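Local coordinates for protein 1-deoxy-D-xylulose 5-phosphate reductoisomerase (PDB 4ZQG) that catalyses the nicotinamide-dependent rearrangement and reduction of 1-deoxy-D-xylulose 5-phosphate to 2-C-methyl-D-erythritol 4-phosphate, and binds the inhibitor fosmidomycin together with magnesium, at residues His261-Tyr266 against Phe271-Gly276; Ala166-Asp171 against Thr178-Lys183; Ala159-Leu164 against Leu288-Arg293; Leu339-Glu344 against Thr393-Val398. All blocks are in the same frame, centred on the assembly; numbering follows the deposited sequence.

Interaction 1: residues His261-Tyr266 against Phe271-Gly276; sequences HSLVEY and FLAQLG
The beta hairpin of strands 260-266 and 271-275 pairs Val-264 with Leu-272 as an antiparallel hydrogen-bonded pair, the strand axes lying 4.5 Å apart. Val-264 N reaches Leu-272 O at 2.7 Å, and Leu-272 N returns a bond to Val-264 O at 2.9 Å. The bond from Gln-274 N to Ser-262 O is weak, but His-261 N to Gln-274 O is nearly straight, 170° at the hydrogen.

On the face carrying Leu-263, Glu-265, Phe-271 and Ala-273, the Glu-265 side chain runs alongside the Phe-271 ring. Its CG makes a CH-pi contact 4.1 Å from the Phe-271 ring centroid, over one face, and the carboxylate is tilted only 27° from the ring plane. Trp-186 NE1 on the neighbouring strand binds Glu-265 OE1. On the reverse face Tyr-266 CE2 packs 3.7 Å from Leu-272 CG, while the Tyr-266 hydroxyl bonds to Cys-163 O.

Strand 271-275 also pairs antiparallel with a strand of the second subunit, so the sheet runs on across the dimer interface. Toward the fosmidomycin site, about 7 Å from the His-261 side chain, the chain of Gln-274 bends at its second torsion (-91°) and brings OE1 to the edge of the imidazole. There His-261 ND1 donates to Gln-274 OE1 at 2.7 Å, the bond lying in both the ring plane and the carbonyl plane.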
loop_
_atom_site.group_PDB
_atom_site.type_symbol
_atom_site.label_atom_id
_atom_site.label_comp_id
_atom_site.label_asym_id
_atom_site.label_seq_id
_atom_site.Cartn_x
_atom_site.Cartn_y
_atom_site.Cartn_z
ATOM N N HIS A 261 5.747 1.676 7.273
ATOM C CA HIS A 261 6.215 3.047 7.340
ATOM C C HIS A 261 5.187 4.166 7.337
ATOM O O HIS A 261 5.517 5.299 7.606
ATOM C CB HIS A 261 7.258 3.277 6.247
ATOM C CG HIS A 261 8.438 2.371 6.392
ATOM N ND1 HIS A 261 8.955 1.638 5.357
ATOM C CD2 HIS A 261 9.142 2.016 7.491
ATOM C CE1 HIS A 261 9.956 0.901 5.803
ATOM N NE2 HIS A 261 10.088 1.112 7.096
ATOM N N SER A 262 3.939 3.856 7.040
ATOM C CA SER A 262 2.807 4.766 7.206
ATOM C C SER A 262 1.691 4.219 6.362
ATOM O O SER A 262 1.918 3.269 5.599
ATOM C CB SER A 262 3.126 6.227 6.839
ATOM O OG SER A 262 3.618 6.883 7.985
ATOM N N LEU A 263 0.488 4.780 6.548
ATOM C CA LEU A 263 -0.674 4.338 5.799
ATOM C C LEU A 263 -1.549 5.492 5.334
ATOM O O LEU A 263 -1.505 6.604 5.884
ATOM C CB LEU A 263 -1.496 3.322 6.604
ATOM C CG LEU A 263 -0.726 2.295 7.442
ATOM C CD1 LEU A 263 -0.464 2.825 8.826
ATOM C CD2 LEU A 263 -1.497 1.004 7.567
ATOM N N VAL A 264 -2.310 5.222 4.286
ATOM C CA VAL A 264 -3.352 6.081 3.842
ATOM C C VAL A 264 -4.663 5.329 3.893
ATOM O O VAL A 264 -4.847 4.344 3.201
ATOM C CB VAL A 264 -3.103 6.520 2.421
ATOM C CG1 VAL A 264 -4.261 7.338 1.928
ATOM C CG2 VAL A 264 -1.826 7.344 2.379
ATOM N N GLU A 265 -5.569 5.823 4.732
ATOM C CA GLU A 265 -6.909 5.287 4.894
ATOM C C GLU A 265 -7.893 5.925 3.945
ATOM O O GLU A 265 -8.016 7.124 3.938
ATOM C CB GLU A 265 -7.376 5.561 6.307
ATOM C CG GLU A 265 -8.805 5.143 6.552
ATOM C CD GLU A 265 -9.202 5.196 7.993
ATOM O OE1 GLU A 265 -8.482 5.805 8.835
ATOM O OE2 GLU A 265 -10.290 4.638 8.259
ATOM N N TYR A 266 -8.582 5.089 3.164
ATOM C CA TYR A 266 -9.635 5.486 2.228
ATOM C C TYR A 266 -11.066 5.217 2.764
ATOM O O TYR A 266 -11.276 4.462 3.714
ATOM C CB TYR A 266 -9.444 4.758 0.899
ATOM C CG TYR A 266 -8.189 5.175 0.146
ATOM C CD1 TYR A 266 -8.259 6.082 -0.905
ATOM C CD2 TYR A 266 -6.948 4.664 0.480
ATOM C CE1 TYR A 266 -7.147 6.457 -1.599
ATOM C CE2 TYR A 266 -5.821 5.044 -0.202
ATOM C CZ TYR A 266 -5.909 5.949 -1.237
ATOM O OH TYR A 266 -4.769 6.354 -1.928
ATOM N N PHE A 271 -6.803 0.545 3.675
ATOM C CA PHE A 271 -5.583 1.182 4.176
ATOM C C PHE A 271 -4.488 0.751 3.194
ATOM O O PHE A 271 -4.189 -0.451 3.097
ATOM C CB PHE A 271 -5.226 0.703 5.589
ATOM C CG PHE A 271 -6.200 1.138 6.641
ATOM C CD1 PHE A 271 -5.833 2.029 7.631
ATOM C CD2 PHE A 271 -7.487 0.654 6.641
ATOM C CE1 PHE A 271 -6.735 2.453 8.588
ATOM C CE2 PHE A 271 -8.399 1.055 7.600
ATOM C CZ PHE A 271 -8.034 1.960 8.568
ATOM N N LEU A 272 -3.958 1.702 2.424
ATOM C CA LEU A 272 -2.728 1.478 1.641
ATOM C C LEU A 272 -1.549 1.861 2.479
ATOM O O LEU A 272 -1.508 2.936 3.084
ATOM C CB LEU A 272 -2.714 2.276 0.363
ATOM C CG LEU A 272 -3.887 1.858 -0.509
ATOM C CD1 LEU A 272 -3.669 2.404 -1.896
ATOM C CD2 LEU A 272 -4.092 0.344 -0.574
ATOM N N ALA A 273 -0.614 0.930 2.579
ATOM C CA ALA A 273 0.577 1.133 3.367
ATOM C C ALA A 273 1.825 0.783 2.553
ATOM O O ALA A 273 1.769 -0.067 1.663
ATOM C CB ALA A 273 0.506 0.274 4.587
ATOM N N GLN A 274 2.944 1.444 2.881
ATOM C CA GLN A 274 4.287 1.050 2.404
ATOM C C GLN A 274 5.028 0.301 3.494
ATOM O O GLN A 274 5.119 0.775 4.604
ATOM C CB GLN A 274 5.033 2.285 1.989
ATOM C CG GLN A 274 6.247 2.101 1.078
ATOM C CD GLN A 274 7.561 1.920 1.816
ATOM O OE1 GLN A 274 7.627 1.804 3.023
ATOM N NE2 GLN A 274 8.621 1.839 1.049
ATOM N N LEU A 275 5.479 -0.907 3.182
ATOM C CA LEU A 275 6.322 -1.719 4.073
ATOM C C LEU A 275 7.739 -1.856 3.428
ATOM O O LEU A 275 7.907 -1.733 2.202
ATOM C CB LEU A 275 5.764 -3.140 4.314
ATOM C CG LEU A 275 4.630 -3.383 5.328
ATOM C CD1 LEU A 275 3.364 -2.728 4.827
ATOM C CD2 LEU A 275 4.356 -4.849 5.552
ATOM N N GLY A 276 8.729 -2.152 4.258
ATOM C CA GLY A 276 10.090 -2.321 3.770
ATOM C C GLY A 276 11.070 -2.406 4.921
ATOM O O GLY A 276 10.711 -2.141 6.070
#

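Interaction 2: residues Ala166-Asp171 against Thr178-Lys183; sequences AAIQAD and TSYGIK
Ile-168 and Tyr-180 make the main apolar contact, their side chains sliding past each other in opposite directions. CG1 of Ile-168 lies over one face of the Tyr-180 ring, and CD1 of Ile-168 comes 3.9 Å from CG of Tyr-180. The isoleucine is extended at its second torsion (-168°), which carries CD1 outward from the helix until it also meets CG1 of Ile-182 at 4.1 Å. One residue earlier, the methyl CB of Ala-167 sits 3.4 Å from OH of Tyr-180, at the far end of the same ring.

While the two segments meet through these apolar contacts, local backbone bonds shape each of them. Asp-171 N binds Ala-167 O at 2.9 Å as the helix ends, and Gly-181 N binds Thr-178 O at 3.0 Å in the 3-10 turn. Gly-181 also shares a backbone bond with Val-267, just past strand 260-266.

A polar link leads outward from the turn, where Ser-179 OG bonds to Glu-292 of the second subunit. The apolar cluster pins the short helix 166-170 to the 3-10 turn that feeds strand 182-189, a helix-loop-strand connection into the mixed sheet of the reductoisomerase catalytic domain.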
loop_
_atom_site.group_PDB
_atom_site.type_symbol
_atom_site.label_atom_id
_atom_site.label_comp_id
_atom_site.label_asym_id
_atom_site.label_seq_id
_atom_site.Cartn_x
_atom_site.Cartn_y
_atom_site.Cartn_z
ATOM N N ALA A 166 -2.144 9.021 -8.458
ATOM C CA ALA A 166 -1.219 9.836 -9.260
ATOM C C ALA A 166 -1.526 11.326 -9.236
ATOM O O ALA A 166 -0.658 12.155 -8.904
ATOM C CB ALA A 166 -1.227 9.364 -10.690
ATOM N N ALA A 167 -2.763 11.663 -9.579
ATOM C CA ALA A 167 -3.233 13.042 -9.571
ATOM C C ALA A 167 -2.883 13.832 -8.300
ATOM O O ALA A 167 -2.591 15.048 -8.378
ATOM C CB ALA A 167 -4.718 13.053 -9.813
ATOM N N ILE A 168 -2.868 13.155 -7.143
ATOM C CA ILE A 168 -2.526 13.813 -5.855
ATOM C C ILE A 168 -1.011 13.907 -5.607
ATOM O O ILE A 168 -0.542 14.755 -4.841
ATOM C CB ILE A 168 -3.254 13.109 -4.682
ATOM C CG1 ILE A 168 -4.753 13.068 -4.982
ATOM C CG2 ILE A 168 -2.959 13.796 -3.351
ATOM C CD1 ILE A 168 -5.636 12.668 -3.827
ATOM N N GLN A 169 -0.247 13.029 -6.244
ATOM C CA GLN A 169 1.236 13.162 -6.298
ATOM C C GLN A 169 1.593 14.391 -7.149
ATOM O O GLN A 169 2.369 15.221 -6.726
ATOM C CB GLN A 169 1.873 11.883 -6.888
ATOM C CG GLN A 169 1.537 10.612 -6.113
ATOM C CD GLN A 169 2.106 9.324 -6.674
ATOM O OE1 GLN A 169 2.291 9.171 -7.869
ATOM N NE2 GLN A 169 2.314 8.358 -5.795
ATOM N N ALA A 170 0.967 14.511 -8.329
ATOM C CA ALA A 170 1.128 15.687 -9.199
ATOM C C ALA A 170 0.691 16.983 -8.498
ATOM O O ALA A 170 1.495 17.882 -8.300
ATOM C CB ALA A 170 0.356 15.502 -10.485
ATOM N N ASP A 171 -0.570 17.050 -8.070
ATOM C CA ASP A 171 -1.131 18.256 -7.457
ATOM C C ASP A 171 -1.764 17.958 -6.099
ATOM O O ASP A 171 -2.883 17.406 -6.017
ATOM C CB ASP A 171 -2.169 18.833 -8.406
ATOM C CG ASP A 171 -2.926 19.993 -7.807
ATOM O OD1 ASP A 171 -4.068 20.255 -8.277
ATOM O OD2 ASP A 171 -2.405 20.634 -6.867
ATOM N N THR A 178 -13.474 14.820 -3.264
ATOM C CA THR A 178 -13.886 13.706 -2.415
ATOM C C THR A 178 -13.988 12.390 -3.192
ATOM O O THR A 178 -14.018 11.329 -2.582
ATOM C CB THR A 178 -15.210 14.012 -1.655
ATOM O OG1 THR A 178 -16.280 14.134 -2.575
ATOM C CG2 THR A 178 -15.125 15.318 -0.846
ATOM N N SER A 179 -14.055 12.465 -4.521
ATOM C CA SER A 179 -13.856 11.324 -5.422
ATOM C C SER A 179 -12.704 10.408 -5.082
ATOM O O SER A 179 -12.832 9.198 -5.227
ATOM C CB SER A 179 -13.554 11.826 -6.819
ATOM O OG SER A 179 -14.756 12.071 -7.472
ATOM N N TYR A 180 -11.570 10.984 -4.713
ATOM C CA TYR A 180 -10.392 10.198 -4.433
ATOM C C TYR A 180 -10.532 9.460 -3.136
ATOM O O TYR A 180 -9.788 8.526 -2.883
ATOM C CB TYR A 180 -9.129 11.076 -4.390
ATOM C CG TYR A 180 -8.826 11.654 -5.745
ATOM C CD1 TYR A 180 -8.357 10.840 -6.755
ATOM C CD2 TYR A 180 -9.059 13.000 -6.023
ATOM C CE1 TYR A 180 -8.126 11.331 -8.017
ATOM C CE2 TYR A 180 -8.836 13.509 -7.288
ATOM C CZ TYR A 180 -8.363 12.661 -8.280
ATOM O OH TYR A 180 -8.108 13.118 -9.542
ATOM N N GLY A 181 -11.443 9.912 -2.291
ATOM C CA GLY A 181 -11.800 9.171 -1.121
ATOM C C GLY A 181 -10.758 9.065 -0.044
ATOM O O GLY A 181 -10.809 8.109 0.731
ATOM N N ILE A 182 -9.858 10.046 0.080
ATOM C CA ILE A 182 -8.873 9.996 1.180
ATOM C C ILE A 182 -9.557 10.365 2.480
ATOM O O ILE A 182 -10.198 11.405 2.544
ATOM C CB ILE A 182 -7.692 10.991 1.057
ATOM C CG1 ILE A 182 -7.059 11.035 -0.346
ATOM C CG2 ILE A 182 -6.636 10.634 2.067
ATOM C CD1 ILE A 182 -6.947 9.717 -1.023
ATOM N N LYS A 183 -9.412 9.543 3.514
ATOM C CA LYS A 183 -10.063 9.818 4.772
ATOM C C LYS A 183 -9.114 10.454 5.679
ATOM O O LYS A 183 -9.370 11.550 6.174
ATOM C CB LYS A 183 -10.600 8.549 5.443
ATOM C CG LYS A 183 -11.757 8.830 6.400
ATOM C CD LYS A 183 -12.004 7.680 7.321
ATOM C CE LYS A 183 -13.309 7.869 8.070
ATOM N NZ LYS A 183 -13.565 6.632 8.851
#

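Interaction 3: residues Ala159-Leu164 against Leu288-Arg293; sequences AIYQCL and LAYPER
Tyr-161 and Arg-293, the residues most covered here, meet Tyr-290 and Gln-162 respectively. Tyr-161 turns its ring edge toward the face of Tyr-290 in an offset edge-to-face pair, with centroids 5.5 Å apart and planes at 66°. CE2 of Tyr-161 approaches CE1 of Tyr-290 to 3.5 Å, and OH of Tyr-161 lies over the Tyr-290 face, 3.4 Å from CZ. CB of Pro-291 covers the opposite face of the Tyr-290 ring, following a cis peptide bond. With CG set anti to the backbone N (chi1 -177°), the Tyr-161 ring reaches outward from the side of its helix. The Tyr-290 hydroxyl has its strong polar partner in Gln-169 OE1.

The contact lies beside the subunit interface and joins the C-terminal end of helix 155-162, in the catalytic domain with its magnesium ligand Glu-156, to the turn following helix 281-289. Arg-293 supplies their polar tie. Its NH2 and NH1 both grip the single oxygen Gln-162 OE1, at 2.8 Å and 2.9 Å. The oxygen lies in the guanidinium plane, at its edge, yet both nitrogens reach it from the same face of the amide, well above the carbonyl plane. Arg-293 NH1 also forms a salt bridge with Asp-268 of the second subunit. The amide nitrogen of Gln-162 bonds to Asn-158 OD1 and to Ser-270 OG of the second subunit.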
loop_
_atom_site.group_PDB
_atom_site.type_symbol
_atom_site.label_atom_id
_atom_site.label_comp_id
_atom_site.label_asym_id
_atom_site.label_seq_id
_atom_site.Cartn_x
_atom_site.Cartn_y
_atom_site.Cartn_z
ATOM N N ALA A 159 6.366 6.946 1.993
ATOM C CA ALA A 159 5.308 5.904 2.060
ATOM C C ALA A 159 3.940 6.425 1.680
ATOM O O ALA A 159 3.337 5.960 0.732
ATOM C CB ALA A 159 5.233 5.307 3.433
ATOM N N ILE A 160 3.482 7.436 2.397
ATOM C CA ILE A 160 2.215 8.079 2.075
ATOM C C ILE A 160 2.167 8.473 0.611
ATOM O O ILE A 160 1.182 8.242 -0.076
ATOM C CB ILE A 160 1.983 9.307 2.981
ATOM C CG1 ILE A 160 1.634 8.854 4.394
ATOM C CG2 ILE A 160 0.866 10.165 2.450
ATOM C CD1 ILE A 160 1.761 9.959 5.394
ATOM N N TYR A 161 3.232 9.072 0.117
ATOM C CA TYR A 161 3.227 9.520 -1.261
ATOM C C TYR A 161 3.037 8.349 -2.242
ATOM O O TYR A 161 2.296 8.434 -3.219
ATOM C CB TYR A 161 4.551 10.235 -1.520
ATOM C CG TYR A 161 4.676 10.834 -2.896
ATOM C CD1 TYR A 161 4.311 12.149 -3.131
ATOM C CD2 TYR A 161 5.168 10.089 -3.948
ATOM C CE1 TYR A 161 4.457 12.721 -4.386
ATOM C CE2 TYR A 161 5.304 10.640 -5.199
ATOM C CZ TYR A 161 4.962 11.966 -5.410
ATOM O OH TYR A 161 5.066 12.502 -6.663
ATOM N N GLN A 162 3.747 7.257 -1.983
ATOM C CA GLN A 162 3.617 6.053 -2.765
ATOM C C GLN A 162 2.210 5.460 -2.708
ATOM O O GLN A 162 1.778 4.796 -3.648
ATOM C CB GLN A 162 4.590 4.988 -2.259
ATOM C CG GLN A 162 6.062 5.202 -2.618
ATOM C CD GLN A 162 6.851 3.932 -2.480
ATOM O OE1 GLN A 162 6.531 2.927 -3.099
ATOM N NE2 GLN A 162 7.881 3.970 -1.677
ATOM N N CYS A 163 1.516 5.697 -1.601
ATOM C CA CYS A 163 0.196 5.182 -1.394
ATOM C C CYS A 163 -0.970 6.132 -1.818
ATOM O O CYS A 163 -2.129 5.898 -1.458
ATOM C CB CYS A 163 0.080 4.791 0.068
ATOM S SG CYS A 163 1.021 3.275 0.408
ATOM N N LEU A 164 -0.668 7.158 -2.621
ATOM C CA LEU A 164 -1.630 8.182 -3.015
ATOM C C LEU A 164 -1.866 8.102 -4.518
ATOM O O LEU A 164 -1.002 7.678 -5.272
ATOM C CB LEU A 164 -1.130 9.568 -2.592
ATOM C CG LEU A 164 -1.373 9.976 -1.134
ATOM C CD1 LEU A 164 -0.737 11.296 -0.755
ATOM C CD2 LEU A 164 -2.875 10.119 -0.865
ATOM N N LEU A 288 14.361 9.488 -6.421
ATOM C CA LEU A 288 15.278 9.756 -7.514
ATOM C C LEU A 288 14.747 9.325 -8.855
ATOM O O LEU A 288 14.864 10.046 -9.842
ATOM C CB LEU A 288 16.599 9.050 -7.319
ATOM C CG LEU A 288 17.615 9.788 -6.446
ATOM C CD1 LEU A 288 18.785 8.871 -6.178
ATOM C CD2 LEU A 288 18.094 11.056 -7.121
ATOM N N ALA A 289 14.195 8.129 -8.934
ATOM C CA ALA A 289 13.835 7.622 -10.234
ATOM C C ALA A 289 12.428 7.997 -10.646
ATOM O O ALA A 289 12.086 7.823 -11.795
ATOM C CB ALA A 289 14.018 6.144 -10.271
ATOM N N TYR A 290 11.624 8.534 -9.726
ATOM C CA TYR A 290 10.207 8.785 -9.989
ATOM C C TYR A 290 10.018 9.504 -11.324
ATOM O O TYR A 290 10.794 10.409 -11.640
ATOM C CB TYR A 290 9.620 9.613 -8.853
ATOM C CG TYR A 290 8.154 9.854 -8.982
ATOM C CD1 TYR A 290 7.246 9.102 -8.258
ATOM C CD2 TYR A 290 7.658 10.858 -9.829
ATOM C CE1 TYR A 290 5.880 9.329 -8.397
ATOM C CE2 TYR A 290 6.306 11.087 -9.948
ATOM C CZ TYR A 290 5.425 10.316 -9.230
ATOM O OH TYR A 290 4.070 10.519 -9.361
ATOM N N PRO A 291 9.020 9.125 -12.139
ATOM C CA PRO A 291 8.016 8.109 -11.869
ATOM C C PRO A 291 8.452 6.659 -12.176
ATOM O O PRO A 291 7.658 5.722 -12.051
ATOM C CB PRO A 291 6.918 8.512 -12.835
ATOM C CG PRO A 291 7.693 8.942 -14.038
ATOM C CD PRO A 291 8.916 9.618 -13.522
ATOM N N GLU A 292 9.686 6.479 -12.607
ATOM C CA GLU A 292 10.228 5.145 -12.752
ATOM C C GLU A 292 10.723 4.582 -11.407
ATOM O O GLU A 292 10.633 5.243 -10.365
ATOM C CB GLU A 292 11.360 5.170 -13.746
ATOM C CG GLU A 292 10.975 5.587 -15.142
ATOM C CD GLU A 292 12.136 5.353 -16.098
ATOM O OE1 GLU A 292 13.302 5.616 -15.732
ATOM O OE2 GLU A 292 11.900 4.877 -17.217
ATOM N N ARG A 293 11.208 3.343 -11.444
ATOM C CA ARG A 293 11.828 2.743 -10.281
ATOM C C ARG A 293 13.105 2.044 -10.681
ATOM O O ARG A 293 13.263 1.640 -11.830
ATOM C CB ARG A 293 10.890 1.734 -9.622
ATOM C CG ARG A 293 9.537 2.309 -9.210
ATOM C CD ARG A 293 9.102 1.687 -7.917
ATOM N NE ARG A 293 7.801 2.152 -7.463
ATOM C CZ ARG A 293 7.443 2.274 -6.188
ATOM N NH1 ARG A 293 8.293 1.999 -5.194
ATOM N NH2 ARG A 293 6.247 2.693 -5.898
#

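Interaction 4: residues Leu339-Glu344 against Thr393-Val398; sequences LNTANE and TMDKKV
Thr-341 of helix 333-351 bonds to Asp-395 of helix 387-409, joining two members of the C-terminal helical region of the enzyme. The short segments run in roughly the same sense, with axes 9.1 Å apart and a signed crossing angle of -41°.

Followed outward, the Thr-341 side chain divides its work. CB lies 3.8 Å from CG1 of Val-398, already against the partner helix. The hydroxyl branch then stands beside the backbone N (chi1 -57°), which directs OG1 at Asp-395. Thr-341 OG1 donates to Asp-395 OD1 at 2.8 Å, using the anti lone pair of the carboxylate oxygen, the one turned away from OD2. The two side chains cross at about a right angle. The methyl branch, CG2, is placed anti to the backbone N; it comes 3.4 Å from the same Asp-395 OD1 and also packs on CG1 of Val-398. Both branches of Thr-341 thus touch one carboxylate oxygen.

Asp-395 is anchored from its own helix as well, because Arg-399 NE forms a salt bridge to Asp-395 OD2. Arg-399 NH2 pairs with Glu-344 OE1, so the arginine spans the two helices and probably eases the proximity of Glu-344 OE1 and Asp-395 OD1, which stand 5.2 Å apart. On the first helix, Asn-340 ND2 donates to Glu-344 OE2, reaching it from above the carboxylate plane. Past the threonine, Val-398 CG1 wedges against the first helix, 3.5 Å from Ala-342 N and 4.0 Å from Ala-342 CB.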
loop_
_atom_site.group_PDB
_atom_site.type_symbol
_atom_site.label_atom_id
_atom_site.label_comp_id
_atom_site.label_asym_id
_atom_site.label_seq_id
_atom_site.Cartn_x
_atom_site.Cartn_y
_atom_site.Cartn_z
ATOM N N LEU A 339 8.142 25.989 17.975
ATOM C CA LEU A 339 8.299 24.568 18.296
ATOM C C LEU A 339 9.640 24.002 17.849
ATOM O O LEU A 339 10.358 23.408 18.640
ATOM C CB LEU A 339 7.210 23.712 17.643
ATOM C CG LEU A 339 7.307 22.195 17.898
ATOM C CD1 LEU A 339 6.459 21.777 19.091
ATOM C CD2 LEU A 339 6.917 21.408 16.660
ATOM N N ASN A 340 9.920 24.155 16.568
ATOM C CA ASN A 340 11.081 23.550 15.973
ATOM C C ASN A 340 12.408 24.102 16.510
ATOM O O ASN A 340 13.291 23.332 16.914
ATOM C CB ASN A 340 11.084 23.751 14.480
ATOM C CG ASN A 340 12.327 23.184 13.866
ATOM O OD1 ASN A 340 12.656 22.013 14.112
ATOM N ND2 ASN A 340 13.081 24.019 13.149
ATOM N N THR A 341 12.503 25.433 16.528
ATOM C CA THR A 341 13.644 26.123 17.108
ATOM C C THR A 341 13.796 25.880 18.601
ATOM O O THR A 341 14.878 25.544 19.045
ATOM C CB THR A 341 13.597 27.630 16.850
ATOM O OG1 THR A 341 13.524 27.855 15.439
ATOM C CG2 THR A 341 14.825 28.280 17.381
ATOM N N ALA A 342 12.763 26.037 19.402
ATOM C CA ALA A 342 12.962 25.751 20.810
ATOM C C ALA A 342 13.603 24.367 20.872
ATOM O O ALA A 342 14.632 24.201 21.494
ATOM C CB ALA A 342 11.662 25.798 21.590
ATOM N N ASN A 343 13.046 23.404 20.130
ATOM C CA ASN A 343 13.507 22.017 20.152
ATOM C C ASN A 343 14.955 21.883 19.650
ATOM O O ASN A 343 15.744 21.171 20.253
ATOM C CB ASN A 343 12.542 21.147 19.317
ATOM C CG ASN A 343 12.993 19.703 19.168
ATOM O OD1 ASN A 343 12.840 18.868 20.098
ATOM N ND2 ASN A 343 13.546 19.392 17.981
ATOM N N GLU A 344 15.285 22.558 18.547
ATOM C CA GLU A 344 16.683 22.648 18.039
ATOM C C GLU A 344 17.660 23.075 19.128
ATOM O O GLU A 344 18.781 22.590 19.131
ATOM C CB GLU A 344 16.811 23.618 16.845
ATOM C CG GLU A 344 16.551 22.947 15.496
ATOM C CD GLU A 344 16.805 23.826 14.262
ATOM O OE1 GLU A 344 17.700 24.689 14.288
ATOM O OE2 GLU A 344 16.113 23.611 13.235
ATOM N N THR A 393 13.826 36.043 11.696
ATOM C CA THR A 393 13.762 36.888 12.897
ATOM C C THR A 393 13.164 36.146 14.088
ATOM O O THR A 393 13.625 36.291 15.217
ATOM C CB THR A 393 12.950 38.150 12.596
ATOM O OG1 THR A 393 13.575 38.836 11.512
ATOM C CG2 THR A 393 12.867 39.072 13.797
ATOM N N MET A 394 12.142 35.335 13.834
ATOM C CA MET A 394 11.489 34.595 14.902
ATOM C C MET A 394 12.355 33.463 15.334
ATOM O O MET A 394 12.430 33.136 16.514
ATOM C CB MET A 394 10.149 34.032 14.443
ATOM C CG MET A 394 9.515 33.111 15.485
ATOM S SD MET A 394 8.234 33.921 16.407
ATOM C CE MET A 394 7.488 32.523 17.196
ATOM N N ASP A 395 12.986 32.827 14.363
ATOM C CA ASP A 395 14.044 31.897 14.664
ATOM C C ASP A 395 15.032 32.509 15.675
ATOM O O ASP A 395 15.186 31.968 16.766
ATOM C CB ASP A 395 14.749 31.485 13.376
ATOM C CG ASP A 395 15.803 30.421 13.607
ATOM O OD1 ASP A 395 15.479 29.400 14.259
ATOM O OD2 ASP A 395 16.957 30.647 13.157
ATOM N N LYS A 396 15.653 33.647 15.335
ATOM C CA LYS A 396 16.694 34.271 16.230
ATOM C C LYS A 396 16.085 34.517 17.598
ATOM O O LYS A 396 16.687 34.246 18.632
ATOM C CB LYS A 396 17.269 35.596 15.677
ATOM C CG LYS A 396 18.318 35.475 14.574
ATOM N N LYS A 397 14.842 34.969 17.577
ATOM C CA LYS A 397 14.141 35.270 18.799
ATOM C C LYS A 397 13.889 34.047 19.678
ATOM O O LYS A 397 14.170 34.063 20.874
ATOM C CB LYS A 397 12.833 35.957 18.469
ATOM C CG LYS A 397 12.076 36.437 19.693
ATOM C CD LYS A 397 10.989 37.377 19.234
ATOM C CE LYS A 397 10.082 37.768 20.379
ATOM N NZ LYS A 397 9.071 38.756 19.917
ATOM N N VAL A 398 13.357 32.986 19.100
ATOM C CA VAL A 398 13.145 31.775 19.879
ATOM C C VAL A 398 14.475 31.217 20.364
ATOM O O VAL A 398 14.583 30.739 21.514
ATOM C CB VAL A 398 12.401 30.696 19.071
ATOM C CG1 VAL A 398 12.269 29.420 19.889
ATOM C CG2 VAL A 398 11.024 31.227 18.680
#

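From the N terminus, segment 159-164 opens interaction 3, whose partner segment comes 124 residues later. Within that span interaction 2 closes a short loop between helix 166-170 and strand 182-189, and interaction 1 later closes the hairpin turn; the two lie in series. Segment 288-293 then completes interaction 3, enclosing both. Interaction 4 follows separately, closing a largely helical loop, and none of the loops cross. Interactions 1, 2 and 3 touch one another: Glu-265 O meets Lys-183 N, Gln-274 CB packs on Ala-159 CB, and Gln-169 NE2 meets Tyr-161 O. All three reach the second subunit, whereas interaction 4 lies across the chain's centre from interactions 1 and 3.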